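Long-range contacts in B-cell lymphoma 3 protein (Homo sapiens, PDB 1K1A), which regulates transcription of NF-kappa-B target genes, inhibiting nuclear translocation of the p50 subunit in the cytoplasm and acting as a transcriptional activator in the nucleus: residues A[124-132]-A[160-169]; A[48-56]-A[80-89]. All coordinates share one frame; numbering follows the deposited sequence.

Both contacts join neighbouring units of the ankyrin repeat domain of this protein. Interaction 2 pairs ANK 2 with ANK 3, and interaction 1 pairs ANK 4 with ANK 5. They follow one another along the chain, and their centres are about 20 Å apart. They still touch directly: Thr126 CG2 of interaction 1 packs 3.5 Å from Cys87 O of interaction 2. Cys87 also lies against Val122 and Ala123 of helix 119-126, the helix that leads into interaction 1. Interaction 2 joins the first helices of two repeats. Interaction 1 lies at the inter-helix turns and reaches into the second helices. The last turn of helix 119-126 belongs to interaction 1, while its earlier residues meet Cys87.

Interaction 1 of 2, residues A[124-132]-A[160-169]; sequences VNTECQETV and NNSLSMVQLL
Asn160 ND2 donates to Asn125 OD1 at 3.2 Å, with an N-H...O angle of 149°. The same ND2 gives a hydrogen bond to a water, and that water donates to Val124 O at 2.8 Å. One amide nitrogen thus holds a side chain directly and, through the water, a backbone carbonyl. Asn125 lies in ANK 4 and Asn160 in ANK 5, consecutive helix-turn-helix units of the ankyrin stack. Asn125 OD1 lies in the amide plane of Asn160, but the donor is tilted 29° from the carbonyl plane of Asn125. The two amide planes are 59° apart.

A Schellman motif ends the helix before each turn, with Glu127 closing helix 119-126 and Asn161 closing helix 153-159. Cys128 and Ser162 then hold the N-cap positions of the second helices. Ser162 OG accepts a weak capping bond from Met165 N. The extended side chain of Glu127 runs alongside this cap, and its OE2 comes 3.3 Å from Ser162 CB.

Met165 fills the middle of the contact. Its chain bends at chi2 and again at chi3, which brings CE to Glu127 O and to Gln129 CG, the latter at 3.3 Å. SD rests 3.9 Å from Val132 CG2. Met165 also touches Ala157 of helix 153-159, the first helix of its own repeat.

Further along, Val132 and Leu168 lie alongside each other, pointing opposite ways. Leu168 CD2 meets Val132 CG1 and also lies 3.8 Å from Gln129 O. Leu169 CD1 packs 4.3 Å from Val124 CG2. At the more exposed border, Gln129 NE2 lies 3.8 Å from Ser164 CB.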
ATOM      1  N   VAL A 124      -4.262  -0.553   2.466  1.00 13.33           N
ATOM      2  CA  VAL A 124      -5.093  -0.930   3.610  1.00 14.47           C
ATOM      3  C   VAL A 124      -5.702   0.317   4.244  1.00 15.58           C
ATOM      4  O   VAL A 124      -6.887   0.333   4.597  1.00 15.79           O
ATOM      5  CB  VAL A 124      -4.282  -1.741   4.642  1.00 14.48           C
ATOM      6  CG1 VAL A 124      -5.066  -1.903   5.972  1.00 15.22           C
ATOM      7  CG2 VAL A 124      -3.915  -3.107   4.073  1.00 13.31           C
ATOM      8  N   ASN A 125      -4.899   1.372   4.341  1.00 16.57           N
ATOM      9  CA  ASN A 125      -5.351   2.650   4.877  1.00 18.20           C
ATOM     10  C   ASN A 125      -6.481   3.296   4.068  1.00 19.24           C
ATOM     11  O   ASN A 125      -7.353   3.942   4.637  1.00 19.46           O
ATOM     12  CB  ASN A 125      -4.175   3.604   5.071  1.00 18.66           C
ATOM     13  CG  ASN A 125      -3.308   3.216   6.259  1.00 20.32           C
ATOM     14  OD1 ASN A 125      -3.736   2.444   7.122  1.00 22.98           O
ATOM     15  ND2 ASN A 125      -2.086   3.744   6.310  1.00 20.79           N
ATOM     16  N   THR A 126      -6.481   3.103   2.750  1.00 19.88           N
ATOM     17  CA  THR A 126      -7.587   3.585   1.933  1.00 21.00           C
ATOM     18  C   THR A 126      -8.753   2.612   2.052  1.00 22.06           C
ATOM     19  O   THR A 126      -9.874   2.931   1.669  1.00 22.13           O
ATOM     20  CB  THR A 126      -7.200   3.705   0.446  1.00 20.90           C
ATOM     21  OG1 THR A 126      -7.053   2.396  -0.119  1.00 20.16           O
ATOM     22  CG2 THR A 126      -5.834   4.356   0.266  1.00 19.82           C
ATOM     23  N   GLU A 127      -8.465   1.417   2.562  1.00 23.48           N
ATOM     24  CA  GLU A 127      -9.463   0.353   2.691  1.00 25.16           C
ATOM     25  C   GLU A 127     -10.045  -0.084   1.353  1.00 25.36           C
ATOM     26  O   GLU A 127     -11.157  -0.615   1.290  1.00 26.12           O
ATOM     27  CB  GLU A 127     -10.571   0.764   3.652  1.00 26.10           C
ATOM     28  CG  GLU A 127     -10.052   1.175   5.016  1.00 27.81           C
ATOM     29  CD  GLU A 127     -11.106   1.842   5.851  1.00 29.67           C
ATOM     30  OE1 GLU A 127     -12.020   2.459   5.262  1.00 32.69           O
ATOM     31  OE2 GLU A 127     -11.022   1.753   7.090  1.00 30.73           O
ATOM     32  N   CYS A 128      -9.294   0.140   0.282  1.00 25.25           N
ATOM     33  CA  CYS A 128      -9.709  -0.309  -1.038  1.00 24.31           C
ATOM     34  C   CYS A 128      -9.421  -1.798  -1.157  1.00 23.83           C
ATOM     35  O   CYS A 128      -8.263  -2.219  -1.215  1.00 23.90           O
ATOM     36  CB  CYS A 128      -8.978   0.474  -2.126  1.00 24.80           C
ATOM     37  SG  CYS A 128      -9.394  -0.034  -3.812  1.00 24.40           S
ATOM     38  N   GLN A 129     -10.478  -2.600  -1.180  1.00 22.71           N
ATOM     39  CA  GLN A 129     -10.328  -4.040  -1.213  1.00 22.04           C
ATOM     40  C   GLN A 129      -9.655  -4.526  -2.490  1.00 20.97           C
ATOM     41  O   GLN A 129      -8.923  -5.515  -2.475  1.00 20.16           O
ATOM     42  CB  GLN A 129     -11.685  -4.713  -1.023  1.00 22.50           C
ATOM     43  CG  GLN A 129     -12.354  -4.319   0.302  1.00 24.74           C
ATOM     44  CD  GLN A 129     -13.799  -4.743   0.393  1.00 26.12           C
ATOM     45  OE1 GLN A 129     -14.215  -5.697  -0.261  1.00 27.35           O
ATOM     46  NE2 GLN A 129     -14.568  -4.045   1.218  1.00 26.57           N
ATOM     47  N   GLU A 130      -9.889  -3.812  -3.587  1.00 19.85           N
ATOM     48  CA  GLU A 130      -9.378  -4.228  -4.894  1.00 19.43           C
ATOM     49  C   GLU A 130      -7.851  -4.121  -5.011  1.00 18.37           C
ATOM     50  O   GLU A 130      -7.197  -5.017  -5.547  1.00 18.25           O
ATOM     51  CB  GLU A 130     -10.061  -3.434  -6.010  1.00 19.66           C
ATOM     52  CG  GLU A 130     -11.547  -3.729  -6.178  1.00 21.61           C
ATOM     53  CD  GLU A 130     -12.400  -3.216  -5.025  1.00 25.14           C
ATOM     54  OE1 GLU A 130     -12.130  -2.113  -4.507  1.00 27.11           O
ATOM     55  OE2 GLU A 130     -13.349  -3.923  -4.633  1.00 27.97           O
ATOM     56  N   THR A 131      -7.291  -3.025  -4.512  1.00 17.09           N
ATOM     57  CA  THR A 131      -5.841  -2.837  -4.550  1.00 15.84           C
ATOM     58  C   THR A 131      -5.144  -3.754  -3.547  1.00 15.15           C
ATOM     59  O   THR A 131      -4.096  -4.319  -3.845  1.00 14.13           O
ATOM     60  CB  THR A 131      -5.461  -1.364  -4.309  1.00 15.92           C
ATOM     61  OG1 THR A 131      -6.043  -0.916  -3.081  1.00 16.03           O
ATOM     62  CG2 THR A 131      -6.103  -0.469  -5.358  1.00 16.45           C
ATOM     63  N   VAL A 132      -5.734  -3.922  -2.362  1.00 14.23           N
ATOM     64  CA  VAL A 132      -5.155  -4.824  -1.382  1.00 13.94           C
ATOM     65  C   VAL A 132      -5.063  -6.228  -1.966  1.00 14.28           C
ATOM     66  O   VAL A 132      -4.003  -6.848  -1.948  1.00 13.56           O
ATOM     67  CB  VAL A 132      -5.956  -4.830  -0.038  1.00 13.63           C
ATOM     68  CG1 VAL A 132      -5.453  -5.917   0.891  1.00 13.79           C
ATOM     69  CG2 VAL A 132      -5.851  -3.464   0.635  1.00 13.01           C
ATOM     70  N   ASN A 160      -7.836   1.229  12.562  1.00 20.76           N
ATOM     71  CA  ASN A 160      -8.758   1.995  11.719  1.00 20.75           C
ATOM     72  C   ASN A 160     -10.196   1.499  11.849  1.00 20.39           C
ATOM     73  O   ASN A 160     -11.096   1.998  11.168  1.00 20.14           O
ATOM     74  CB  ASN A 160      -8.354   1.902  10.235  1.00 21.21           C
ATOM     75  CG  ASN A 160      -6.963   2.459   9.958  1.00 22.54           C
ATOM     76  OD1 ASN A 160      -6.412   3.230  10.745  1.00 24.10           O
ATOM     77  ND2 ASN A 160      -6.390   2.069   8.818  1.00 23.57           N
ATOM     78  N   ASN A 161     -10.403   0.493  12.696  1.00 19.97           N
ATOM     79  CA  ASN A 161     -11.722  -0.113  12.868  1.00 20.09           C
ATOM     80  C   ASN A 161     -12.381  -0.503  11.539  1.00 19.52           C
ATOM     81  O   ASN A 161     -13.518  -0.130  11.259  1.00 19.44           O
ATOM     82  CB  ASN A 161     -12.648   0.795  13.694  1.00 20.59           C
ATOM     83  CG  ASN A 161     -13.950   0.110  14.067  1.00 21.70           C
ATOM     84  OD1 ASN A 161     -13.980  -1.097  14.302  1.00 23.47           O
ATOM     85  ND2 ASN A 161     -15.043   0.876  14.101  1.00 23.40           N
ATOM     86  N   SER A 162     -11.647  -1.249  10.717  1.00 19.10           N
ATOM     87  CA  SER A 162     -12.175  -1.725   9.446  1.00 18.42           C
ATOM     88  C   SER A 162     -12.306  -3.244   9.441  1.00 18.03           C
ATOM     89  O   SER A 162     -11.340  -3.965   9.163  1.00 17.94           O
ATOM     90  CB  SER A 162     -11.286  -1.296   8.280  1.00 18.61           C
ATOM     91  OG  SER A 162     -11.813  -1.813   7.060  1.00 18.78           O
ATOM     92  N   LEU A 163     -13.503  -3.721   9.740  1.00 17.13           N
ATOM     93  CA  LEU A 163     -13.771  -5.151   9.755  1.00 16.84           C
ATOM     94  C   LEU A 163     -13.525  -5.792   8.380  1.00 16.39           C
ATOM     95  O   LEU A 163     -13.083  -6.928   8.294  1.00 15.81           O
ATOM     96  CB  LEU A 163     -15.204  -5.417  10.212  1.00 16.44           C
ATOM     97  CG  LEU A 163     -15.601  -6.887  10.328  1.00 16.67           C
ATOM     98  CD1 LEU A 163     -14.674  -7.631  11.292  1.00 15.92           C
ATOM     99  CD2 LEU A 163     -17.052  -7.007  10.772  1.00 18.01           C
ATOM    100  N   SER A 164     -13.831  -5.067   7.312  1.00 16.11           N
ATOM    101  CA  SER A 164     -13.573  -5.585   5.971  1.00 16.65           C
ATOM    102  C   SER A 164     -12.080  -5.892   5.771  1.00 15.96           C
ATOM    103  O   SER A 164     -11.718  -6.993   5.347  1.00 16.26           O
ATOM    104  CB  SER A 164     -14.076  -4.604   4.903  1.00 16.60           C
ATOM    105  OG  SER A 164     -15.496  -4.523   4.934  1.00 19.43           O
ATOM    106  N   MET A 165     -11.217  -4.925   6.073  1.00 15.91           N
ATOM    107  CA  MET A 165      -9.769  -5.126   5.888  1.00 15.41           C
ATOM    108  C   MET A 165      -9.225  -6.225   6.799  1.00 14.99           C
ATOM    109  O   MET A 165      -8.357  -7.002   6.400  1.00 14.52           O
ATOM    110  CB  MET A 165      -8.989  -3.827   6.118  1.00 15.64           C
ATOM    111  CG  MET A 165      -9.113  -2.801   5.010  1.00 16.62           C
ATOM    112  SD  MET A 165      -8.557  -3.416   3.379  1.00 16.78           S
ATOM    113  CE  MET A 165     -10.081  -3.739   2.621  1.00 18.75           C
ATOM    114  N   VAL A 166      -9.728  -6.274   8.027  1.00 14.18           N
ATOM    115  CA  VAL A 166      -9.331  -7.305   8.968  1.00 13.86           C
ATOM    116  C   VAL A 166      -9.695  -8.671   8.416  1.00 13.49           C
ATOM    117  O   VAL A 166      -8.869  -9.572   8.391  1.00 12.96           O
ATOM    118  CB  VAL A 166      -9.963  -7.087  10.372  1.00 14.28           C
ATOM    119  CG1 VAL A 166      -9.803  -8.332  11.232  1.00 13.62           C
ATOM    120  CG2 VAL A 166      -9.315  -5.859  11.067  1.00 14.36           C
ATOM    121  N   GLN A 167     -10.922  -8.811   7.925  1.00 13.36           N
ATOM    122  CA  GLN A 167     -11.347 -10.078   7.341  1.00 12.91           C
ATOM    123  C   GLN A 167     -10.538 -10.441   6.086  1.00 12.79           C
ATOM    124  O   GLN A 167     -10.133 -11.587   5.909  1.00 11.79           O
ATOM    125  CB  GLN A 167     -12.856 -10.062   7.056  1.00 13.75           C
ATOM    126  CG  GLN A 167     -13.707 -10.128   8.343  1.00 14.84           C
ATOM    127  CD  GLN A 167     -15.215 -10.131   8.091  1.00 18.07           C
ATOM    128  OE1 GLN A 167     -15.675  -9.805   6.994  1.00 17.11           O
ATOM    129  NE2 GLN A 167     -15.988 -10.481   9.125  1.00 18.58           N
ATOM    130  N   LEU A 168     -10.275  -9.450   5.244  1.00 12.48           N
ATOM    131  CA  LEU A 168      -9.531  -9.668   4.005  1.00 12.12           C
ATOM    132  C   LEU A 168      -8.095 -10.116   4.274  1.00 11.89           C
ATOM    133  O   LEU A 168      -7.601 -11.046   3.641  1.00 11.40           O
ATOM    134  CB  LEU A 168      -9.558  -8.400   3.135  1.00 11.71           C
ATOM    135  CG  LEU A 168      -8.947  -8.513   1.733  1.00 12.85           C
ATOM    136  CD1 LEU A 168      -9.543  -9.709   0.969  1.00 13.66           C
ATOM    137  CD2 LEU A 168      -9.137  -7.218   0.947  1.00 14.94           C
ATOM    138  N   LEU A 169      -7.428  -9.463   5.221  1.00 12.31           N
ATOM    139  CA  LEU A 169      -6.042  -9.812   5.538  1.00 12.36           C
ATOM    140  C   LEU A 169      -5.897 -11.192   6.182  1.00 13.15           C
ATOM    141  O   LEU A 169      -4.976 -11.947   5.852  1.00 12.71           O
ATOM    142  CB  LEU A 169      -5.392  -8.732   6.411  1.00 12.64           C
ATOM    143  CG  LEU A 169      -5.121  -7.388   5.722  1.00 11.95           C
ATOM    144  CD1 LEU A 169      -4.931  -6.279   6.738  1.00 12.47           C
ATOM    145  CD2 LEU A 169      -3.903  -7.474   4.804  1.00 15.08           C
TER
HETATM  146  O   HOH W   1      -7.866   0.093   7.250  1.00 30.36           O

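Interaction 2 of 2, residues A[48-56]-A[80-89]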
ATOM      1  N   THR A  48       7.810  12.263 -12.455  1.00 12.27           N
ATOM      2  CA  THR A  48       8.106  11.836 -13.811  1.00 11.74           C
ATOM      3  C   THR A  48       6.782  11.738 -14.540  1.00 11.33           C
ATOM      4  O   THR A  48       5.720  11.790 -13.915  1.00 11.34           O
ATOM      5  CB  THR A  48       8.769  10.455 -13.825  1.00 11.75           C
ATOM      6  OG1 THR A  48       7.860   9.478 -13.291  1.00 12.05           O
ATOM      7  CG2 THR A  48       9.974  10.404 -12.874  1.00 12.04           C
ATOM      8  N   PRO A  49       6.830  11.620 -15.860  1.00 10.65           N
ATOM      9  CA  PRO A  49       5.615  11.370 -16.644  1.00 10.32           C
ATOM     10  C   PRO A  49       4.834  10.133 -16.168  1.00 10.25           C
ATOM     11  O   PRO A  49       3.602  10.167 -16.186  1.00  9.36           O
ATOM     12  CB  PRO A  49       6.153  11.178 -18.059  1.00 10.89           C
ATOM     13  CG  PRO A  49       7.359  12.057 -18.093  1.00 10.71           C
ATOM     14  CD  PRO A  49       8.011  11.832 -16.718  1.00 10.72           C
ATOM     15  N   LEU A  50       5.528   9.085 -15.703  1.00  9.34           N
ATOM     16  CA  LEU A  50       4.842   7.889 -15.221  1.00  9.46           C
ATOM     17  C   LEU A  50       4.045   8.179 -13.945  1.00  9.67           C
ATOM     18  O   LEU A  50       2.905   7.721 -13.800  1.00  9.47           O
ATOM     19  CB  LEU A  50       5.828   6.726 -14.998  1.00  9.47           C
ATOM     20  CG  LEU A  50       5.257   5.387 -14.493  1.00  9.85           C
ATOM     21  CD1 LEU A  50       4.176   4.843 -15.445  1.00 10.96           C
ATOM     22  CD2 LEU A  50       6.363   4.383 -14.320  1.00  9.52           C
ATOM     23  N   HIS A  51       4.646   8.926 -13.022  1.00  9.81           N
ATOM     24  CA  HIS A  51       3.946   9.325 -11.809  1.00 10.69           C
ATOM     25  C   HIS A  51       2.652  10.010 -12.222  1.00 10.73           C
ATOM     26  O   HIS A  51       1.597   9.759 -11.651  1.00 10.57           O
ATOM     27  CB  HIS A  51       4.767  10.330 -10.992  1.00 10.78           C
ATOM     28  CG  HIS A  51       6.016   9.764 -10.377  1.00 12.30           C
ATOM     29  ND1 HIS A  51       6.054   8.547  -9.729  1.00 16.39           N
ATOM     30  CD2 HIS A  51       7.264  10.279 -10.280  1.00 13.01           C
ATOM     31  CE1 HIS A  51       7.277   8.328  -9.280  1.00 13.62           C
ATOM     32  NE2 HIS A  51       8.032   9.361  -9.605  1.00 15.57           N
ATOM     33  N   LEU A  52       2.755  10.911 -13.199  1.00 10.93           N
ATOM     34  CA  LEU A  52       1.600  11.675 -13.660  1.00 11.11           C
ATOM     35  C   LEU A  52       0.531  10.805 -14.316  1.00 11.15           C
ATOM     36  O   LEU A  52      -0.670  11.068 -14.181  1.00 11.05           O
ATOM     37  CB  LEU A  52       2.039  12.800 -14.599  1.00 11.71           C
ATOM     38  CG  LEU A  52       2.674  13.985 -13.867  1.00 12.43           C
ATOM     39  CD1 LEU A  52       3.123  15.078 -14.855  1.00 14.28           C
ATOM     40  CD2 LEU A  52       1.703  14.541 -12.839  1.00 14.70           C
ATOM     41  N   ALA A  53       0.965   9.767 -15.018  1.00 10.87           N
ATOM     42  CA  ALA A  53       0.033   8.847 -15.656  1.00 11.54           C
ATOM     43  C   ALA A  53      -0.806   8.121 -14.613  1.00 12.29           C
ATOM     44  O   ALA A  53      -1.989   7.881 -14.829  1.00 12.47           O
ATOM     45  CB  ALA A  53       0.770   7.858 -16.525  1.00 11.41           C
ATOM     46  N   VAL A  54      -0.188   7.769 -13.489  1.00 12.53           N
ATOM     47  CA  VAL A  54      -0.900   7.088 -12.411  1.00 13.94           C
ATOM     48  C   VAL A  54      -1.821   8.068 -11.686  1.00 14.79           C
ATOM     49  O   VAL A  54      -2.982   7.757 -11.388  1.00 15.02           O
ATOM     50  CB  VAL A  54       0.073   6.483 -11.398  1.00 14.08           C
ATOM     51  CG1 VAL A  54      -0.685   5.938 -10.189  1.00 14.51           C
ATOM     52  CG2 VAL A  54       0.914   5.405 -12.054  1.00 14.02           C
ATOM     53  N   ILE A  55      -1.304   9.260 -11.422  1.00 15.88           N
ATOM     54  CA  ILE A  55      -2.074  10.295 -10.746  1.00 17.35           C
ATOM     55  C   ILE A  55      -3.297  10.723 -11.576  1.00 17.60           C
ATOM     56  O   ILE A  55      -4.345  11.036 -11.024  1.00 17.93           O
ATOM     57  CB  ILE A  55      -1.169  11.511 -10.441  1.00 17.28           C
ATOM     58  CG1 ILE A  55      -0.262  11.226  -9.238  1.00 18.52           C
ATOM     59  CG2 ILE A  55      -2.006  12.765 -10.213  1.00 18.61           C
ATOM     60  CD1 ILE A  55       1.021  12.051  -9.229  1.00 20.02           C
ATOM     61  N   THR A  56      -3.157  10.730 -12.898  1.00 18.03           N
ATOM     62  CA  THR A  56      -4.254  11.125 -13.790  1.00 18.76           C
ATOM     63  C   THR A  56      -5.221   9.956 -14.023  1.00 18.61           C
ATOM     64  O   THR A  56      -6.314  10.144 -14.548  1.00 18.39           O
ATOM     65  CB  THR A  56      -3.713  11.615 -15.166  1.00 18.31           C
ATOM     66  OG1 THR A  56      -2.746  12.656 -14.985  1.00 20.05           O
ATOM     67  CG2 THR A  56      -4.814  12.319 -15.963  1.00 20.12           C
ATOM     68  N   GLN A  80       7.410   8.126  -3.045  1.00 11.86           N
ATOM     69  CA  GLN A  80       6.417   7.172  -3.574  1.00 12.08           C
ATOM     70  C   GLN A  80       6.867   6.584  -4.896  1.00 11.22           C
ATOM     71  O   GLN A  80       7.332   7.312  -5.769  1.00 11.07           O
ATOM     72  CB  GLN A  80       5.061   7.860  -3.800  1.00 11.74           C
ATOM     73  CG  GLN A  80       4.457   8.532  -2.566  1.00 15.80           C
ATOM     74  CD  GLN A  80       3.662   7.574  -1.700  1.00 19.55           C
ATOM     75  OE1 GLN A  80       2.431   7.639  -1.656  1.00 23.36           O
ATOM     76  NE2 GLN A  80       4.356   6.682  -1.015  1.00 20.47           N
ATOM     77  N   THR A  81       6.730   5.266  -5.043  1.00 11.46           N
ATOM     78  CA  THR A  81       6.931   4.619  -6.340  1.00 11.08           C
ATOM     79  C   THR A  81       5.604   4.678  -7.078  1.00 10.91           C
ATOM     80  O   THR A  81       4.602   5.110  -6.521  1.00 10.53           O
ATOM     81  CB  THR A  81       7.346   3.133  -6.193  1.00 11.69           C
ATOM     82  OG1 THR A  81       6.310   2.402  -5.506  1.00 10.36           O
ATOM     83  CG2 THR A  81       8.594   2.978  -5.282  1.00 12.97           C
ATOM     84  N   ALA A  82       5.600   4.246  -8.334  1.00 10.45           N
ATOM     85  CA  ALA A  82       4.369   4.180  -9.113  1.00 10.64           C
ATOM     86  C   ALA A  82       3.302   3.359  -8.376  1.00 10.73           C
ATOM     87  O   ALA A  82       2.120   3.724  -8.356  1.00 10.67           O
ATOM     88  CB  ALA A  82       4.656   3.580 -10.463  1.00 11.51           C
ATOM     89  N   ALA A  83       3.724   2.254  -7.772  1.00 10.58           N
ATOM     90  CA  ALA A  83       2.813   1.379  -7.042  1.00 10.44           C
ATOM     91  C   ALA A  83       2.165   2.080  -5.851  1.00 10.55           C
ATOM     92  O   ALA A  83       0.964   1.916  -5.617  1.00  9.64           O
ATOM     93  CB  ALA A  83       3.524   0.102  -6.595  1.00 11.11           C
ATOM     94  N   HIS A  84       2.963   2.843  -5.093  1.00 10.64           N
ATOM     95  CA  HIS A  84       2.449   3.598  -3.951  1.00 11.33           C
ATOM     96  C   HIS A  84       1.374   4.567  -4.430  1.00 11.29           C
ATOM     97  O   HIS A  84       0.333   4.731  -3.792  1.00 10.88           O
ATOM     98  CB  HIS A  84       3.553   4.450  -3.280  1.00 11.32           C
ATOM     99  CG  HIS A  84       4.575   3.673  -2.497  1.00 11.91           C
ATOM    100  ND1 HIS A  84       4.373   3.271  -1.189  1.00 13.04           N
ATOM    101  CD2 HIS A  84       5.847   3.324  -2.800  1.00 12.23           C
ATOM    102  CE1 HIS A  84       5.461   2.664  -0.742  1.00  9.45           C
ATOM    103  NE2 HIS A  84       6.371   2.686  -1.699  1.00 13.52           N
ATOM    104  N   LEU A  85       1.654   5.252  -5.532  1.00 10.78           N
ATOM    105  CA  LEU A  85       0.728   6.264  -6.045  1.00 11.19           C
ATOM    106  C   LEU A  85      -0.570   5.648  -6.547  1.00 10.66           C
ATOM    107  O   LEU A  85      -1.646   6.226  -6.360  1.00 10.97           O
ATOM    108  CB  LEU A  85       1.384   7.108  -7.144  1.00 11.26           C
ATOM    109  CG  LEU A  85       2.506   8.044  -6.685  1.00 12.36           C
ATOM    110  CD1 LEU A  85       3.139   8.728  -7.885  1.00 13.63           C
ATOM    111  CD2 LEU A  85       1.967   9.086  -5.696  1.00 13.15           C
ATOM    112  N   ALA A  86      -0.478   4.480  -7.183  1.00 10.92           N
ATOM    113  CA  ALA A  86      -1.681   3.771  -7.626  1.00 11.09           C
ATOM    114  C   ALA A  86      -2.563   3.421  -6.432  1.00 11.35           C
ATOM    115  O   ALA A  86      -3.789   3.530  -6.509  1.00 11.39           O
ATOM    116  CB  ALA A  86      -1.332   2.525  -8.430  1.00 10.96           C
ATOM    117  N   CYS A  87      -1.948   3.031  -5.315  1.00 11.73           N
ATOM    118  CA  CYS A  87      -2.731   2.711  -4.118  1.00 12.84           C
ATOM    119  C   CYS A  87      -3.323   3.947  -3.394  1.00 13.70           C
ATOM    120  O   CYS A  87      -4.473   3.927  -2.954  1.00 13.96           O
ATOM    121  CB  CYS A  87      -1.942   1.813  -3.160  1.00 12.81           C
ATOM    122  SG  CYS A  87      -1.480   0.218  -3.856  1.00 13.30           S
ATOM    123  N   GLU A  88      -2.569   5.031  -3.271  1.00 14.97           N
ATOM    124  CA  GLU A  88      -3.163   6.197  -2.636  1.00 16.52           C
ATOM    125  C   GLU A  88      -4.281   6.790  -3.509  1.00 16.69           C
ATOM    126  O   GLU A  88      -5.180   7.453  -3.006  1.00 16.54           O
ATOM    127  CB  GLU A  88      -2.117   7.239  -2.238  1.00 17.86           C
ATOM    128  CG  GLU A  88      -1.374   7.882  -3.388  1.00 21.43           C
ATOM    129  CD  GLU A  88      -0.543   9.081  -2.944  1.00 27.20           C
ATOM    130  OE1 GLU A  88      -1.082   9.966  -2.244  1.00 29.87           O
ATOM    131  OE2 GLU A  88       0.653   9.136  -3.291  1.00 30.39           O
ATOM    132  N   HIS A  89      -4.257   6.496  -4.806  1.00 16.28           N
ATOM    133  CA  HIS A  89      -5.299   7.000  -5.702  1.00 17.22           C
ATOM    134  C   HIS A  89      -6.391   5.967  -5.952  1.00 17.25           C
ATOM    135  O   HIS A  89      -7.200   6.119  -6.868  1.00 18.17           O
ATOM    136  CB  HIS A  89      -4.710   7.491  -7.027  1.00 17.04           C
ATOM    137  CG  HIS A  89      -4.059   8.833  -6.934  1.00 17.84           C
ATOM    138  ND1 HIS A  89      -4.719  10.007  -7.240  1.00 20.48           N
ATOM    139  CD2 HIS A  89      -2.806   9.191  -6.569  1.00 18.83           C
ATOM    140  CE1 HIS A  89      -3.897  11.027  -7.069  1.00 19.36           C
ATOM    141  NE2 HIS A  89      -2.733  10.559  -6.655  1.00 20.23           N
TER
HETATM  142  O   HOH W   2      -6.942  10.193  -8.926  1.00 32.75           O
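The imidazole of His89 carries Ile55 CA over the centre of one face, 4.2 Å from the ring centroid and 11° off the ring normal. This is a CH-pi contact. Leu85 O lies at the edge of the same ring, in its plane. Ile55 CG1 adds to the contact, 3.6 Å from His89 NE2. A water bonded to His89 ND1 also makes a weak bond to Ile55 O.

The ring of His51 has Thr48 OG1 on one face, toward the rim. Leu85 CD1 approaches this ring obliquely and comes 3.5 Å from ND1. That nitrogen is buried here without a polar partner.

Helices 49-55 and 82-88 are the first helices of ANK 2 and ANK 3. They stack side by side as in other ankyrin domains, nearly parallel at 18°, with axes 9.1 Å apart. Thr48 and Thr81 stand at their N-caps.

Val54 wedges between the two helices. Its CG1 is anti to the backbone N (chi1 173°) and points at the opposite backbone, 3.3 Å from Ala86 N. The small Ala82 and Ala86 are consistent with this close spacing. Leu50 CD2 meets Ala82 CB at 4.3 Å.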